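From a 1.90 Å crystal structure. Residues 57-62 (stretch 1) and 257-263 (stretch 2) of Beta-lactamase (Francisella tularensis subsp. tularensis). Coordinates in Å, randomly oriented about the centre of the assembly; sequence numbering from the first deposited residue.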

# COMPACT_ATOMS: atom_id res chain seq x y z
N SER A 57 5.51 0.42 15.53
CA SER A 57 4.24 0.03 16.13
C SER A 57 3.31 1.21 16.36
O SER A 57 2.30 1.09 17.04
CB SER A 57 4.48 -0.69 17.46
OG SER A 57 4.95 -2.00 17.25
N TYR A 58 3.68 2.37 15.82
CA TYR A 58 2.81 3.54 15.85
C TYR A 58 1.74 3.36 14.76
O TYR A 58 2.02 2.81 13.70
CB TYR A 58 3.63 4.79 15.55
CG TYR A 58 2.93 6.10 15.86
CD1 TYR A 58 2.23 6.78 14.87
CD2 TYR A 58 3.00 6.66 17.13
CE1 TYR A 58 1.62 8.00 15.15
CE2 TYR A 58 2.38 7.86 17.42
CZ TYR A 58 1.69 8.52 16.43
OH TYR A 58 1.08 9.72 16.71
N HIS A 59 0.52 3.83 15.03
CA HIS A 59 -0.56 3.69 14.05
C HIS A 59 -0.71 4.95 13.19
O HIS A 59 -0.77 6.07 13.71
CB HIS A 59 -1.90 3.37 14.75
CG HIS A 59 -1.98 1.98 15.30
ND1 HIS A 59 -2.77 1.00 14.75
CD2 HIS A 59 -1.38 1.40 16.38
CE1 HIS A 59 -2.65 -0.11 15.44
NE2 HIS A 59 -1.81 0.10 16.44
N PHE A 60 -0.78 4.73 11.88
CA PHE A 60 -0.84 5.76 10.86
C PHE A 60 -2.08 5.53 9.98
O PHE A 60 -2.44 4.40 9.70
CB PHE A 60 0.38 5.65 9.93
CG PHE A 60 1.71 5.97 10.57
CD1 PHE A 60 2.36 5.02 11.35
CD2 PHE A 60 2.30 7.21 10.37
CE1 PHE A 60 3.59 5.31 11.94
CE2 PHE A 60 3.53 7.51 10.96
CZ PHE A 60 4.18 6.56 11.74
N PRO A 61 -2.69 6.62 9.50
CA PRO A 61 -3.74 6.44 8.47
C PRO A 61 -3.23 5.53 7.34
O PRO A 61 -2.13 5.75 6.84
CB PRO A 61 -3.93 7.87 7.93
CG PRO A 61 -3.56 8.75 9.11
CD PRO A 61 -2.41 8.03 9.80
N ILE A 62 -4.01 4.53 6.95
CA ILE A 62 -3.57 3.63 5.89
C ILE A 62 -3.84 4.24 4.51
O ILE A 62 -3.08 4.04 3.57
CB ILE A 62 -4.22 2.22 6.03
CG1 ILE A 62 -3.52 1.22 5.08
CG2 ILE A 62 -5.73 2.26 5.79
CD1 ILE A 62 -4.03 -0.23 5.24
N ILE A 257 7.13 2.90 4.59
CA ILE A 257 7.38 4.21 5.18
C ILE A 257 6.06 4.96 5.26
O ILE A 257 5.43 5.21 4.23
CB ILE A 257 8.39 5.03 4.34
CG1 ILE A 257 9.70 4.26 4.16
CG2 ILE A 257 8.63 6.38 4.99
CD1 ILE A 257 10.71 4.96 3.27
N LEU A 258 5.62 5.28 6.48
CA LEU A 258 4.34 5.96 6.68
C LEU A 258 4.63 7.28 7.37
O LEU A 258 5.52 7.37 8.22
CB LEU A 258 3.40 5.11 7.54
CG LEU A 258 3.36 3.61 7.17
CD1 LEU A 258 2.41 2.86 8.11
CD2 LEU A 258 2.94 3.37 5.74
N TYR A 259 3.89 8.32 7.01
CA TYR A 259 4.14 9.63 7.59
C TYR A 259 2.80 10.27 7.90
O TYR A 259 1.89 10.21 7.08
CB TYR A 259 4.97 10.53 6.66
CG TYR A 259 5.06 11.94 7.18
CD1 TYR A 259 5.84 12.23 8.28
CD2 TYR A 259 4.32 12.97 6.59
CE1 TYR A 259 5.90 13.52 8.79
CE2 TYR A 259 4.39 14.27 7.10
CZ TYR A 259 5.18 14.54 8.20
OH TYR A 259 5.25 15.81 8.72
N THR A 260 2.68 10.88 9.08
CA THR A 260 1.48 11.63 9.41
C THR A 260 1.80 12.71 10.42
O THR A 260 2.76 12.60 11.20
CB THR A 260 0.35 10.70 9.93
OG1 THR A 260 -0.90 11.40 9.95
CG2 THR A 260 0.66 10.19 11.32
N ASN A 261 1.01 13.78 10.40
CA ASN A 261 1.10 14.83 11.42
C ASN A 261 -0.24 14.83 12.13
O ASN A 261 -1.19 15.45 11.68
CB ASN A 261 1.38 16.19 10.77
CG ASN A 261 1.49 17.33 11.79
OD1 ASN A 261 1.18 17.16 12.97
ND2 ASN A 261 1.92 18.50 11.31
N PRO A 262 -0.32 14.11 13.26
CA PRO A 262 -1.60 13.97 13.94
C PRO A 262 -2.05 15.28 14.57
O PRO A 262 -3.19 15.35 15.03
CB PRO A 262 -1.30 12.93 15.02
CG PRO A 262 0.14 13.14 15.33
CD PRO A 262 0.80 13.56 14.05
N ASN A 263 -1.19 16.30 14.57
CA ASN A 263 -1.53 17.58 15.21
C ASN A 263 -2.09 18.63 14.27
O ASN A 263 -2.40 19.75 14.70
CB ASN A 263 -0.32 18.16 15.94
CG ASN A 263 0.23 17.22 16.99
OD1 ASN A 263 -0.43 16.96 18.00
ND2 ASN A 263 1.42 16.69 16.75

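This is a small, mainly apolar contact in which the ring of Phe60 packs against one side of a crossing strand, with no hydrogen bond between the two stretches. The stretches are distant in sequence: touching residues are at least 198 positions apart. Their end-to-end directions lie 86° apart, so they cross almost at right angles rather than pairing as neighbouring strands. The closest CA atoms are those of Phe60 and Thr260, 6.5 Å apart. About 301 Å² of surface is buried, both sides summed.

The alternation of the strand 257-260 sets the pattern. Leu258 and Thr260 direct their CA-to-CB bonds toward stretch 1, while that of Tyr259 between them points away. Phe60 meets both of the inward residues and loses the most surface to the contact. Leu258 CB sits over one face of the Phe60 ring, 3.8 Å from the ring centroid and 22° off the ring normal. This is a CH-pi contact: a weakly polarised C-H of Leu258 CB faces the pi cloud. The ring also reaches the backbone, with Phe60 CE2 3.4 Å from Leu258 O. Further along the strand, the methyl carbon CG2 of Thr260 lies 3.5 Å from Phe60 CD2, a van der Waals contact.

Thr260 also meets the next residue of stretch 1. Its OG1 is 3.7 Å from CD of Pro61. That is packing only; the hydroxyl finds its hydrogen bond elsewhere in the structure.

A smaller contact lies beyond the strand, where Tyr58 OH approaches Pro262 CG at 3.8 Å. A proline ring carbon offers the hydroxyl no hydrogen-bonding partner, so this too is simple packing. Nearby, Asn263 N donates a hydrogen bond to Asn261 OD1 at 3.0 Å, a link within stretch 2 that spans Pro262.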